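Chromosome-partitioning protein Spo0J (Thermus thermophilus HB27, PDB 1VZ0) binds the centromere-like DNA site parS, stimulates the ATPase activity of its partner Soj and probably takes part in chromosome partitioning. Local coordinates at residues K57-V65 against A76-A84; S119-Q128 against L158-E169. All coordinates share one frame; numbering follows the deposited sequence.

Contact 1 of 2, residues K57-V65 against A76-A84; sequences KGLLQPLLV and AGERRYRAA
Arg80 runs between Leu59, Leu60 and Leu63, and its carbons form the dense part of this contact. Arg80 CB lies 3.5 Å from Leu63 CD2, and Arg80 CD is 3.4 Å from Leu60 CG, the leucine crossing the arginine chain at about a right angle. Bends at chi2 (101°) and chi3 (78°) carry the guanidinium past Leu60 toward Gln61, where packing is looser: Gln61 CB sits over one face, offset toward the rim, with Arg80 NH2 4.1 Å away. The charged end looks to the second subunit, where Glu172 forms a salt bridge with Arg80 NH2. At the other end, Leu64 and Ala76 make an antiparallel hydrogen-bonded pair (Leu64 N to Ala76 O 3.1 Å, nearly straight). The chain then turns at Gly77, whose positive phi suits a residue without a side chain, into helix 78-86. Gly77 to Arg80 spell the GERR characteristic of the ParB N-terminal domain. With an alanine in place of Arg80, Glu172 of the second subunit would probably lose its charged mate and a gap would open beside Leu60. One residue thus divides its chemistry, apolar stem within its own domain and charge between subunits, although its buried NE has no partner in the model.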
ATOM      1  N   LYS C  57      -2.553  24.487  13.628  1.00 67.35           N
ATOM      2  CA  LYS C  57      -3.161  25.247  12.546  1.00 66.69           C
ATOM      3  C   LYS C  57      -4.494  24.732  12.021  1.00 64.12           C
ATOM      4  O   LYS C  57      -5.043  25.301  11.081  1.00 65.86           O
ATOM      5  CB  LYS C  57      -2.179  25.374  11.377  1.00 69.55           C
ATOM      6  CG  LYS C  57      -1.365  24.124  11.096  1.00 73.28           C
ATOM      7  CD  LYS C  57      -0.127  24.057  11.982  1.00 78.36           C
ATOM      8  CE  LYS C  57       0.849  25.185  11.659  1.00 80.89           C
ATOM      9  NZ  LYS C  57       2.068  25.152  12.520  1.00 83.42           N
ATOM     10  N   GLY C  58      -5.025  23.675  12.622  1.00 61.58           N
ATOM     11  CA  GLY C  58      -6.291  23.141  12.149  1.00 58.92           C
ATOM     12  C   GLY C  58      -6.097  22.313  10.891  1.00 57.82           C
ATOM     13  O   GLY C  58      -4.969  22.106  10.449  1.00 58.70           O
ATOM     14  N   LEU C  59      -7.191  21.849  10.299  1.00 56.49           N
ATOM     15  CA  LEU C  59      -7.098  21.026   9.102  1.00 54.16           C
ATOM     16  C   LEU C  59      -6.461  21.682   7.885  1.00 54.48           C
ATOM     17  O   LEU C  59      -6.731  22.836   7.560  1.00 50.33           O
ATOM     18  CB  LEU C  59      -8.475  20.492   8.711  1.00 53.38           C
ATOM     19  CG  LEU C  59      -8.626  18.976   8.845  1.00 53.47           C
ATOM     20  CD1 LEU C  59      -9.955  18.527   8.258  1.00 49.24           C
ATOM     21  CD2 LEU C  59      -7.479  18.299   8.129  1.00 51.17           C
ATOM     22  N   LEU C  60      -5.617  20.904   7.214  1.00 56.23           N
ATOM     23  CA  LEU C  60      -4.909  21.326   6.009  1.00 56.11           C
ATOM     24  C   LEU C  60      -5.887  21.647   4.878  1.00 56.65           C
ATOM     25  O   LEU C  60      -6.248  22.806   4.657  1.00 54.90           O
ATOM     26  CB  LEU C  60      -3.930  20.218   5.561  1.00 55.15           C
ATOM     27  CG  LEU C  60      -4.366  18.739   5.510  1.00 46.73           C
ATOM     28  CD1 LEU C  60      -3.378  17.918   4.700  1.00 45.09           C
ATOM     29  CD2 LEU C  60      -4.460  18.187   6.903  1.00 45.68           C
ATOM     30  N   GLN C  61      -6.300  20.611   4.155  1.00 57.14           N
ATOM     31  CA  GLN C  61      -7.238  20.765   3.059  1.00 56.41           C
ATOM     32  C   GLN C  61      -8.605  20.238   3.453  1.00 53.39           C
ATOM     33  O   GLN C  61      -8.728  19.404   4.345  1.00 52.75           O
ATOM     34  CB  GLN C  61      -6.726  20.045   1.810  1.00 62.50           C
ATOM     35  CG  GLN C  61      -5.580  20.780   1.130  1.00 72.26           C
ATOM     36  CD  GLN C  61      -5.895  22.253   0.871  1.00 77.40           C
ATOM     37  OE1 GLN C  61      -6.009  23.054   1.805  1.00 79.02           O
ATOM     38  NE2 GLN C  61      -6.043  22.614  -0.400  1.00 79.12           N
ATOM     39  N   PRO C  62      -9.654  20.725   2.784  1.00 51.30           N
ATOM     40  CA  PRO C  62     -11.040  20.332   3.045  1.00 48.59           C
ATOM     41  C   PRO C  62     -11.307  18.836   3.020  1.00 44.98           C
ATOM     42  O   PRO C  62     -10.659  18.091   2.291  1.00 46.51           O
ATOM     43  CB  PRO C  62     -11.811  21.043   1.938  1.00 49.76           C
ATOM     44  CG  PRO C  62     -10.974  22.234   1.644  1.00 51.69           C
ATOM     45  CD  PRO C  62      -9.587  21.663   1.651  1.00 50.38           C
ATOM     46  N   LEU C  63     -12.256  18.408   3.844  1.00 43.50           N
ATOM     47  CA  LEU C  63     -12.680  17.018   3.872  1.00 41.96           C
ATOM     48  C   LEU C  63     -13.795  17.015   2.837  1.00 42.64           C
ATOM     49  O   LEU C  63     -14.307  18.072   2.480  1.00 45.39           O
ATOM     50  CB  LEU C  63     -13.275  16.641   5.226  1.00 40.59           C
ATOM     51  CG  LEU C  63     -12.374  16.610   6.456  1.00 42.82           C
ATOM     52  CD1 LEU C  63     -13.205  16.241   7.682  1.00 41.42           C
ATOM     53  CD2 LEU C  63     -11.256  15.602   6.242  1.00 47.16           C
ATOM     54  N   LEU C  64     -14.173  15.849   2.341  1.00 42.23           N
ATOM     55  CA  LEU C  64     -15.252  15.793   1.373  1.00 39.88           C
ATOM     56  C   LEU C  64     -16.353  14.990   2.044  1.00 39.10           C
ATOM     57  O   LEU C  64     -16.134  13.852   2.463  1.00 38.05           O
ATOM     58  CB  LEU C  64     -14.790  15.109   0.086  1.00 44.17           C
ATOM     59  CG  LEU C  64     -15.623  15.397  -1.170  1.00 50.68           C
ATOM     60  CD1 LEU C  64     -15.045  14.631  -2.345  1.00 51.22           C
ATOM     61  CD2 LEU C  64     -17.073  14.999  -0.953  1.00 52.95           C
ATOM     62  N   VAL C  65     -17.534  15.587   2.155  1.00 36.81           N
ATOM     63  CA  VAL C  65     -18.649  14.915   2.807  1.00 34.44           C
ATOM     64  C   VAL C  65     -19.950  14.985   2.018  1.00 36.07           C
ATOM     65  O   VAL C  65     -20.061  15.713   1.028  1.00 33.45           O
ATOM     66  CB  VAL C  65     -18.903  15.527   4.195  1.00 33.87           C
ATOM     67  CG1 VAL C  65     -17.620  15.508   5.006  1.00 30.93           C
ATOM     68  CG2 VAL C  65     -19.405  16.960   4.053  1.00 28.75           C
ATOM     69  N   ALA C  76     -14.468  11.426   1.508  1.00 30.68           N
ATOM     70  CA  ALA C  76     -13.055  11.412   1.132  1.00 31.98           C
ATOM     71  C   ALA C  76     -12.197  12.135   2.168  1.00 31.64           C
ATOM     72  O   ALA C  76     -12.599  13.167   2.698  1.00 32.62           O
ATOM     73  CB  ALA C  76     -12.866  12.050  -0.240  1.00 27.00           C
ATOM     74  N   GLY C  77     -11.011  11.587   2.441  1.00 32.42           N
ATOM     75  CA  GLY C  77     -10.100  12.182   3.408  1.00 30.89           C
ATOM     76  C   GLY C  77     -10.152  11.499   4.765  1.00 32.59           C
ATOM     77  O   GLY C  77     -10.171  12.156   5.808  1.00 34.14           O
ATOM     78  N   GLU C  78     -10.156  10.171   4.758  1.00 32.08           N
ATOM     79  CA  GLU C  78     -10.225   9.407   5.995  1.00 35.24           C
ATOM     80  C   GLU C  78      -9.112   9.766   6.991  1.00 35.17           C
ATOM     81  O   GLU C  78      -9.395  10.020   8.157  1.00 36.92           O
ATOM     82  CB  GLU C  78     -10.200   7.901   5.685  1.00 34.03           C
ATOM     83  CG  GLU C  78     -10.751   6.999   6.807  1.00 41.37           C
ATOM     84  CD  GLU C  78     -12.281   7.019   6.908  1.00 46.35           C
ATOM     85  OE1 GLU C  78     -12.933   6.817   5.861  1.00 53.69           O
ATOM     86  OE2 GLU C  78     -12.833   7.220   8.021  1.00 31.89           O
ATOM     87  N   ARG C  79      -7.856   9.795   6.547  1.00 35.86           N
ATOM     88  CA  ARG C  79      -6.760  10.124   7.462  1.00 37.60           C
ATOM     89  C   ARG C  79      -6.848  11.551   7.975  1.00 38.23           C
ATOM     90  O   ARG C  79      -6.576  11.827   9.147  1.00 37.21           O
ATOM     91  CB  ARG C  79      -5.403   9.876   6.795  1.00 39.03           C
ATOM     92  CG  ARG C  79      -4.920   8.444   7.020  1.00 47.32           C
ATOM     93  CD  ARG C  79      -3.624   8.114   6.293  1.00 51.97           C
ATOM     94  NE  ARG C  79      -2.450   8.816   6.812  1.00 52.94           N
ATOM     95  CZ  ARG C  79      -1.731   8.439   7.868  1.00 50.79           C
ATOM     96  NH1 ARG C  79      -0.684   9.166   8.232  1.00 50.97           N
ATOM     97  NH2 ARG C  79      -2.043   7.347   8.559  1.00 45.21           N
ATOM     98  N   ARG C  80      -7.234  12.456   7.088  1.00 40.02           N
ATOM     99  CA  ARG C  80      -7.390  13.850   7.451  1.00 39.30           C
ATOM    100  C   ARG C  80      -8.448  13.878   8.563  1.00 38.65           C
ATOM    101  O   ARG C  80      -8.271  14.509   9.608  1.00 39.88           O
ATOM    102  CB  ARG C  80      -7.874  14.640   6.229  1.00 40.08           C
ATOM    103  CG  ARG C  80      -7.136  15.941   5.987  1.00 41.65           C
ATOM    104  CD  ARG C  80      -6.086  15.837   4.895  1.00 42.97           C
ATOM    105  NE  ARG C  80      -6.669  15.867   3.557  1.00 45.99           N
ATOM    106  CZ  ARG C  80      -5.968  16.020   2.434  1.00 46.01           C
ATOM    107  NH1 ARG C  80      -4.646  16.158   2.472  1.00 43.22           N
ATOM    108  NH2 ARG C  80      -6.591  16.031   1.263  1.00 43.65           N
ATOM    109  N   TYR C  81      -9.536  13.151   8.330  1.00 36.27           N
ATOM    110  CA  TYR C  81     -10.662  13.072   9.256  1.00 34.34           C
ATOM    111  C   TYR C  81     -10.271  12.513  10.621  1.00 35.47           C
ATOM    112  O   TYR C  81     -10.594  13.097  11.657  1.00 37.03           O
ATOM    113  CB  TYR C  81     -11.764  12.212   8.624  1.00 28.20           C
ATOM    114  CG  TYR C  81     -12.900  11.810   9.541  1.00 31.73           C
ATOM    115  CD1 TYR C  81     -13.883  12.725   9.922  1.00 29.58           C
ATOM    116  CD2 TYR C  81     -13.011  10.499  10.003  1.00 27.07           C
ATOM    117  CE1 TYR C  81     -14.948  12.343  10.735  1.00 30.22           C
ATOM    118  CE2 TYR C  81     -14.067  10.108  10.815  1.00 26.57           C
ATOM    119  CZ  TYR C  81     -15.036  11.033  11.175  1.00 33.76           C
ATOM    120  OH  TYR C  81     -16.106  10.647  11.953  1.00 33.80           O
ATOM    121  N   ARG C  82      -9.567  11.388  10.621  1.00 34.62           N
ATOM    122  CA  ARG C  82      -9.158  10.765  11.871  1.00 37.24           C
ATOM    123  C   ARG C  82      -8.096  11.548  12.624  1.00 37.45           C
ATOM    124  O   ARG C  82      -8.028  11.485  13.849  1.00 39.72           O
ATOM    125  CB  ARG C  82      -8.698   9.331  11.604  1.00 40.14           C
ATOM    126  CG  ARG C  82      -9.818   8.512  11.008  1.00 42.63           C
ATOM    127  CD  ARG C  82      -9.603   7.026  11.100  1.00 50.58           C
ATOM    128  NE  ARG C  82     -10.786   6.336  10.591  1.00 58.12           N
ATOM    129  CZ  ARG C  82     -11.974   6.314  11.195  1.00 56.10           C
ATOM    130  NH1 ARG C  82     -12.985   5.665  10.637  1.00 54.76           N
ATOM    131  NH2 ARG C  82     -12.152   6.915  12.364  1.00 51.54           N
ATOM    132  N   ALA C  83      -7.271  12.293  11.897  1.00 37.23           N
ATOM    133  CA  ALA C  83      -6.243  13.092  12.546  1.00 39.18           C
ATOM    134  C   ALA C  83      -6.922  14.278  13.229  1.00 40.21           C
ATOM    135  O   ALA C  83      -6.488  14.727  14.288  1.00 43.60           O
ATOM    136  CB  ALA C  83      -5.222  13.578  11.524  1.00 36.87           C
ATOM    137  N   ALA C  84      -7.992  14.779  12.621  1.00 40.14           N
ATOM    138  CA  ALA C  84      -8.725  15.906  13.183  1.00 40.94           C
ATOM    139  C   ALA C  84      -9.351  15.483  14.503  1.00 43.25           C
ATOM    140  O   ALA C  84      -9.427  16.273  15.448  1.00 43.61           O
ATOM    141  CB  ALA C  84      -9.798  16.364  12.216  1.00 40.17           C
TER

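Contact 2 of 2, residues S119-Q128 against L158-E169; sequences SPVEEARGYQ and LQLPPEALEALE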
ATOM      1  N   SER C 119      -0.610  -1.027  -5.675  1.00 32.33           N
ATOM      2  CA  SER C 119       0.208  -2.098  -6.246  1.00 32.43           C
ATOM      3  C   SER C 119      -0.529  -2.352  -7.563  1.00 31.26           C
ATOM      4  O   SER C 119      -1.705  -2.005  -7.682  1.00 31.16           O
ATOM      5  CB  SER C 119       0.161  -3.360  -5.387  1.00 32.19           C
ATOM      6  OG  SER C 119      -1.067  -4.043  -5.541  1.00 35.04           O
ATOM      7  N   PRO C 120       0.134  -2.938  -8.570  1.00 30.41           N
ATOM      8  CA  PRO C 120      -0.636  -3.147  -9.795  1.00 26.71           C
ATOM      9  C   PRO C 120      -1.828  -4.095  -9.641  1.00 26.08           C
ATOM     10  O   PRO C 120      -2.763  -4.049 -10.440  1.00 27.82           O
ATOM     11  CB  PRO C 120       0.416  -3.644 -10.790  1.00 29.42           C
ATOM     12  CG  PRO C 120       1.477  -4.245  -9.919  1.00 30.55           C
ATOM     13  CD  PRO C 120       1.550  -3.297  -8.761  1.00 29.84           C
ATOM     14  N   VAL C 121      -1.817  -4.935  -8.610  1.00 24.77           N
ATOM     15  CA  VAL C 121      -2.930  -5.863  -8.401  1.00 23.49           C
ATOM     16  C   VAL C 121      -4.145  -5.098  -7.869  1.00 25.23           C
ATOM     17  O   VAL C 121      -5.276  -5.298  -8.321  1.00 21.13           O
ATOM     18  CB  VAL C 121      -2.561  -6.987  -7.403  1.00 19.99           C
ATOM     19  CG1 VAL C 121      -3.741  -7.927  -7.214  1.00 18.43           C
ATOM     20  CG2 VAL C 121      -1.360  -7.762  -7.915  1.00 19.82           C
ATOM     21  N   GLU C 122      -3.904  -4.215  -6.908  1.00 24.35           N
ATOM     22  CA  GLU C 122      -4.976  -3.414  -6.340  1.00 26.82           C
ATOM     23  C   GLU C 122      -5.512  -2.497  -7.422  1.00 25.96           C
ATOM     24  O   GLU C 122      -6.708  -2.211  -7.473  1.00 27.97           O
ATOM     25  CB  GLU C 122      -4.461  -2.567  -5.186  1.00 34.63           C
ATOM     26  CG  GLU C 122      -3.883  -3.359  -4.043  1.00 46.93           C
ATOM     27  CD  GLU C 122      -3.460  -2.456  -2.908  1.00 56.84           C
ATOM     28  OE1 GLU C 122      -4.348  -1.974  -2.171  1.00 62.96           O
ATOM     29  OE2 GLU C 122      -2.244  -2.213  -2.764  1.00 62.23           O
ATOM     30  N   GLU C 123      -4.614  -2.035  -8.281  1.00 20.61           N
ATOM     31  CA  GLU C 123      -5.008  -1.167  -9.368  1.00 26.90           C
ATOM     32  C   GLU C 123      -6.048  -1.902 -10.207  1.00 27.61           C
ATOM     33  O   GLU C 123      -7.095  -1.352 -10.526  1.00 24.79           O
ATOM     34  CB  GLU C 123      -3.805  -0.817 -10.234  1.00 27.58           C
ATOM     35  CG  GLU C 123      -4.116   0.179 -11.327  1.00 35.18           C
ATOM     36  CD  GLU C 123      -2.980   0.322 -12.329  1.00 39.96           C
ATOM     37  OE1 GLU C 123      -3.148   1.075 -13.311  1.00 39.70           O
ATOM     38  OE2 GLU C 123      -1.921  -0.320 -12.136  1.00 42.78           O
ATOM     39  N   ALA C 124      -5.744  -3.153 -10.554  1.00 24.97           N
ATOM     40  CA  ALA C 124      -6.643  -3.968 -11.355  1.00 23.32           C
ATOM     41  C   ALA C 124      -7.979  -4.222 -10.649  1.00 23.68           C
ATOM     42  O   ALA C 124      -9.026  -4.130 -11.274  1.00 22.85           O
ATOM     43  CB  ALA C 124      -5.974  -5.296 -11.712  1.00 18.80           C
ATOM     44  N   ARG C 125      -7.946  -4.531  -9.354  1.00 21.65           N
ATOM     45  CA  ARG C 125      -9.185  -4.788  -8.620  1.00 23.49           C
ATOM     46  C   ARG C 125     -10.074  -3.546  -8.607  1.00 24.49           C
ATOM     47  O   ARG C 125     -11.307  -3.650  -8.658  1.00 21.98           O
ATOM     48  CB  ARG C 125      -8.895  -5.233  -7.178  1.00 20.70           C
ATOM     49  CG  ARG C 125      -8.155  -6.554  -7.059  1.00 23.20           C
ATOM     50  CD  ARG C 125      -7.956  -6.946  -5.596  1.00 23.64           C
ATOM     51  NE  ARG C 125      -7.055  -8.086  -5.468  1.00 26.65           N
ATOM     52  CZ  ARG C 125      -7.350  -9.327  -5.844  1.00 28.77           C
ATOM     53  NH1 ARG C 125      -6.451 -10.291  -5.694  1.00 29.76           N
ATOM     54  NH2 ARG C 125      -8.541  -9.611  -6.354  1.00 30.09           N
ATOM     55  N   GLY C 126      -9.439  -2.380  -8.528  1.00 22.38           N
ATOM     56  CA  GLY C 126     -10.173  -1.129  -8.525  1.00 22.49           C
ATOM     57  C   GLY C 126     -10.891  -0.924  -9.846  1.00 21.78           C
ATOM     58  O   GLY C 126     -12.086  -0.631  -9.873  1.00 21.15           O
ATOM     59  N   TYR C 127     -10.168  -1.088 -10.949  1.00 21.38           N
ATOM     60  CA  TYR C 127     -10.766  -0.917 -12.270  1.00 25.89           C
ATOM     61  C   TYR C 127     -11.930  -1.884 -12.428  1.00 28.35           C
ATOM     62  O   TYR C 127     -13.002  -1.507 -12.897  1.00 30.42           O
ATOM     63  CB  TYR C 127      -9.738  -1.187 -13.370  1.00 24.27           C
ATOM     64  CG  TYR C 127      -8.586  -0.210 -13.402  1.00 26.52           C
ATOM     65  CD1 TYR C 127      -7.449  -0.484 -14.159  1.00 30.47           C
ATOM     66  CD2 TYR C 127      -8.626   0.981 -12.673  1.00 25.54           C
ATOM     67  CE1 TYR C 127      -6.375   0.394 -14.189  1.00 28.64           C
ATOM     68  CE2 TYR C 127      -7.559   1.874 -12.694  1.00 27.09           C
ATOM     69  CZ  TYR C 127      -6.435   1.571 -13.450  1.00 31.10           C
ATOM     70  OH  TYR C 127      -5.354   2.419 -13.437  1.00 33.30           O
ATOM     71  N   GLN C 128     -11.723  -3.131 -12.025  1.00 28.48           N
ATOM     72  CA  GLN C 128     -12.777  -4.129 -12.136  1.00 30.51           C
ATOM     73  C   GLN C 128     -14.024  -3.747 -11.341  1.00 29.75           C
ATOM     74  O   GLN C 128     -15.148  -3.992 -11.783  1.00 34.83           O
ATOM     75  CB  GLN C 128     -12.284  -5.495 -11.670  1.00 28.47           C
ATOM     76  CG  GLN C 128     -13.319  -6.574 -11.878  1.00 36.56           C
ATOM     77  CD  GLN C 128     -12.897  -7.905 -11.312  1.00 44.30           C
ATOM     78  OE1 GLN C 128     -12.694  -8.043 -10.101  1.00 50.42           O
ATOM     79  NE2 GLN C 128     -12.763  -8.901 -12.184  1.00 46.83           N
ATOM     80  N   LEU C 158      -5.969 -10.102 -13.250  1.00 22.04           N
ATOM     81  CA  LEU C 158      -6.942 -10.815 -12.435  1.00 21.07           C
ATOM     82  C   LEU C 158      -7.247 -12.251 -12.844  1.00 22.30           C
ATOM     83  O   LEU C 158      -7.974 -12.944 -12.141  1.00 23.41           O
ATOM     84  CB  LEU C 158      -8.241 -10.015 -12.342  1.00 22.00           C
ATOM     85  CG  LEU C 158      -8.049  -8.649 -11.672  1.00 24.15           C
ATOM     86  CD1 LEU C 158      -9.381  -7.947 -11.564  1.00 22.71           C
ATOM     87  CD2 LEU C 158      -7.427  -8.825 -10.293  1.00 22.50           C
ATOM     88  N   GLN C 159      -6.713 -12.716 -13.966  1.00 21.32           N
ATOM     89  CA  GLN C 159      -6.970 -14.096 -14.319  1.00 23.29           C
ATOM     90  C   GLN C 159      -5.817 -14.979 -13.880  1.00 23.87           C
ATOM     91  O   GLN C 159      -5.793 -16.177 -14.159  1.00 23.04           O
ATOM     92  CB  GLN C 159      -7.250 -14.242 -15.814  1.00 31.95           C
ATOM     93  CG  GLN C 159      -6.301 -13.548 -16.735  1.00 47.49           C
ATOM     94  CD  GLN C 159      -6.875 -13.409 -18.136  1.00 53.13           C
ATOM     95  OE1 GLN C 159      -7.909 -12.767 -18.329  1.00 60.62           O
ATOM     96  NE2 GLN C 159      -6.209 -14.013 -19.119  1.00 51.68           N
ATOM     97  N   LEU C 160      -4.863 -14.384 -13.167  1.00 19.25           N
ATOM     98  CA  LEU C 160      -3.715 -15.140 -12.672  1.00 19.94           C
ATOM     99  C   LEU C 160      -4.094 -15.826 -11.359  1.00 16.18           C
ATOM    100  O   LEU C 160      -4.980 -15.373 -10.641  1.00 18.16           O
ATOM    101  CB  LEU C 160      -2.503 -14.212 -12.445  1.00 16.46           C
ATOM    102  CG  LEU C 160      -1.710 -13.694 -13.660  1.00 19.55           C
ATOM    103  CD1 LEU C 160      -0.625 -12.718 -13.198  1.00 15.18           C
ATOM    104  CD2 LEU C 160      -1.057 -14.863 -14.396  1.00 10.20           C
ATOM    105  N   PRO C 161      -3.453 -16.948 -11.046  1.00 17.10           N
ATOM    106  CA  PRO C 161      -3.794 -17.617  -9.786  1.00 18.77           C
ATOM    107  C   PRO C 161      -3.390 -16.740  -8.592  1.00 21.81           C
ATOM    108  O   PRO C 161      -2.432 -15.968  -8.674  1.00 21.50           O
ATOM    109  CB  PRO C 161      -3.004 -18.920  -9.860  1.00 19.69           C
ATOM    110  CG  PRO C 161      -1.849 -18.583 -10.776  1.00 23.36           C
ATOM    111  CD  PRO C 161      -2.481 -17.726 -11.829  1.00 15.03           C
ATOM    112  N   PRO C 162      -4.134 -16.829  -7.478  1.00 21.13           N
ATOM    113  CA  PRO C 162      -3.856 -16.046  -6.266  1.00 21.19           C
ATOM    114  C   PRO C 162      -2.373 -15.982  -5.858  1.00 20.15           C
ATOM    115  O   PRO C 162      -1.855 -14.902  -5.581  1.00 19.96           O
ATOM    116  CB  PRO C 162      -4.727 -16.726  -5.207  1.00 22.05           C
ATOM    117  CG  PRO C 162      -5.923 -17.178  -6.011  1.00 22.31           C
ATOM    118  CD  PRO C 162      -5.286 -17.730  -7.277  1.00 21.46           C
ATOM    119  N   GLU C 163      -1.688 -17.119  -5.827  1.00 22.40           N
ATOM    120  CA  GLU C 163      -0.270 -17.107  -5.451  1.00 24.48           C
ATOM    121  C   GLU C 163       0.606 -16.280  -6.407  1.00 23.94           C
ATOM    122  O   GLU C 163       1.610 -15.697  -5.991  1.00 20.42           O
ATOM    123  CB  GLU C 163       0.286 -18.538  -5.310  1.00 26.61           C
ATOM    124  CG  GLU C 163      -0.235 -19.532  -6.304  1.00 35.00           C
ATOM    125  CD  GLU C 163      -1.566 -20.127  -5.893  1.00 32.86           C
ATOM    126  OE1 GLU C 163      -1.581 -20.950  -4.959  1.00 43.05           O
ATOM    127  OE2 GLU C 163      -2.597 -19.768  -6.496  1.00 34.87           O
ATOM    128  N   ALA C 164       0.235 -16.204  -7.679  1.00 24.26           N
ATOM    129  CA  ALA C 164       1.018 -15.396  -8.608  1.00 23.08           C
ATOM    130  C   ALA C 164       0.772 -13.920  -8.280  1.00 24.02           C
ATOM    131  O   ALA C 164       1.693 -13.109  -8.317  1.00 20.11           O
ATOM    132  CB  ALA C 164       0.622 -15.684 -10.028  1.00 25.91           C
ATOM    133  N   LEU C 165      -0.467 -13.570  -7.949  1.00 20.54           N
ATOM    134  CA  LEU C 165      -0.769 -12.183  -7.603  1.00 19.42           C
ATOM    135  C   LEU C 165      -0.086 -11.782  -6.286  1.00 20.34           C
ATOM    136  O   LEU C 165       0.329 -10.634  -6.128  1.00 21.03           O
ATOM    137  CB  LEU C 165      -2.285 -11.960  -7.506  1.00 13.18           C
ATOM    138  CG  LEU C 165      -3.114 -12.092  -8.793  1.00 14.57           C
ATOM    139  CD1 LEU C 165      -4.585 -11.866  -8.476  1.00 10.13           C
ATOM    140  CD2 LEU C 165      -2.656 -11.087  -9.838  1.00  9.36           C
ATOM    141  N   GLU C 166       0.036 -12.726  -5.351  1.00 21.28           N
ATOM    142  CA  GLU C 166       0.696 -12.463  -4.070  1.00 24.24           C
ATOM    143  C   GLU C 166       2.184 -12.206  -4.275  1.00 22.97           C
ATOM    144  O   GLU C 166       2.768 -11.316  -3.644  1.00 21.62           O
ATOM    145  CB  GLU C 166       0.528 -13.651  -3.111  1.00 22.80           C
ATOM    146  CG  GLU C 166      -0.763 -13.626  -2.349  1.00 30.81           C
ATOM    147  CD  GLU C 166      -0.857 -12.420  -1.432  1.00 32.30           C
ATOM    148  OE1 GLU C 166      -1.930 -11.791  -1.387  1.00 32.56           O
ATOM    149  OE2 GLU C 166       0.137 -12.110  -0.751  1.00 38.67           O
ATOM    150  N   ALA C 167       2.789 -12.996  -5.153  1.00 20.33           N
ATOM    151  CA  ALA C 167       4.208 -12.868  -5.440  1.00 20.88           C
ATOM    152  C   ALA C 167       4.477 -11.501  -6.067  1.00 26.22           C
ATOM    153  O   ALA C 167       5.545 -10.907  -5.877  1.00 26.06           O
ATOM    154  CB  ALA C 167       4.642 -13.976  -6.373  1.00 20.60           C
ATOM    155  N   LEU C 168       3.488 -11.004  -6.801  1.00 22.67           N
ATOM    156  CA  LEU C 168       3.606  -9.713  -7.452  1.00 22.53           C
ATOM    157  C   LEU C 168       3.554  -8.628  -6.384  1.00 21.45           C
ATOM    158  O   LEU C 168       4.365  -7.709  -6.376  1.00 16.74           O
ATOM    159  CB  LEU C 168       2.458  -9.509  -8.441  1.00 19.97           C
ATOM    160  CG  LEU C 168       2.785  -8.663  -9.676  1.00 30.22           C
ATOM    161  CD1 LEU C 168       1.498  -8.332 -10.396  1.00 27.80           C
ATOM    162  CD2 LEU C 168       3.514  -7.390  -9.291  1.00 29.34           C
ATOM    163  N   GLU C 169       2.582  -8.736  -5.488  1.00 20.94           N
ATOM    164  CA  GLU C 169       2.450  -7.772  -4.409  1.00 24.95           C
ATOM    165  C   GLU C 169       3.678  -7.783  -3.479  1.00 23.96           C
ATOM    166  O   GLU C 169       4.071  -6.742  -2.960  1.00 22.89           O
ATOM    167  CB  GLU C 169       1.185  -8.064  -3.603  1.00 27.07           C
ATOM    168  CG  GLU C 169      -0.038  -8.219  -4.477  1.00 35.29           C
ATOM    169  CD  GLU C 169      -1.205  -7.400  -3.989  1.00 36.41           C
ATOM    170  OE1 GLU C 169      -1.103  -6.160  -4.012  1.00 38.43           O
ATOM    171  OE2 GLU C 169      -2.219  -7.999  -3.583  1.00 42.26           O
TER
HETATM  172  O   HOH W   1      -4.166 -10.129  -4.379  1.00 37.79           O
HETATM  173  O   HOH W   2      -5.146  -6.525  -4.256  1.00 56.36           O
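Leu158 reaches across to helix 120-132 and spreads its two methyls over three side chains. Its CG rests on Ala124 CB at 3.9 Å, while Leu158 CD1 lies 3.5 Å from Gln128 CD, against the amide. The other methyl, CD2, lies over one face of the Arg125 guanidinium, offset toward the rim. Nearer the N-terminus of helix 120-132, Val121 faces helix 162-169. Val121 CG1 stands anti to the backbone N (chi1 -180°), which leaves CG2 beside that N, where it meets Leu168 CD1 at 3.8 Å, Leu165 CD2 and the aliphatic part of Glu169. Pro120 extends this apolar patch to Leu168. The axes of helical segments 120-128 and 162-169 approach to 10.0 Å, with 123° between their N-to-C directions, and between them in sequence lies the inferred helix-turn-helix, residues 137-156. The contact therefore joins the helix that precedes this DNA-binding motif to the chain that follows it. Glu169, bent at chi2 (-131°), lays its carboxylate across Val121 and divides its oxygens between two tasks. Glu169 OE1 accepts from Ser119 OG at 2.6 Å, met on the anti side and well out of the carboxylate plane. That hydroxyl also caps helix 120-132, accepting a straight bond from Glu122 N and a weak one from Val121 N. OE2 is joined to Arg125 through two waters lying in the plane at the edge of the guanidinium; one bridges Arg125 NH1 (2.6 Å) and Glu169 OE2, while the other takes Arg125 NE and bonds weakly to the same oxygen. This relay probably eases the negative charge of Glu169, which has Glu122 OE2 only 4.3 Å from its OE1; Glu122 is itself salt-bridged through OE1 to Arg39 of the second subunit.

Contacts 1 and 2 follow each other along the chain, the first in the ParB N-terminal domain and the second in the HTH domain. Within a subunit they do not touch: their centres are 30 Å apart and their nearest atoms about 13 Å. The second subunit brings the two kinds of segment together. Arg79 of contact 1 forms a salt bridge with Glu166 of the second subunit, a residue of that subunit's contact 2 segment, and the reciprocal pair joins Glu166 here to Arg79 there. Leu60 likewise packs on Glu163 of the second subunit. Bound cobalt lies about 6 Å from the Pro120 side chain, whereas magnesium is about 11 Å from that of Leu64.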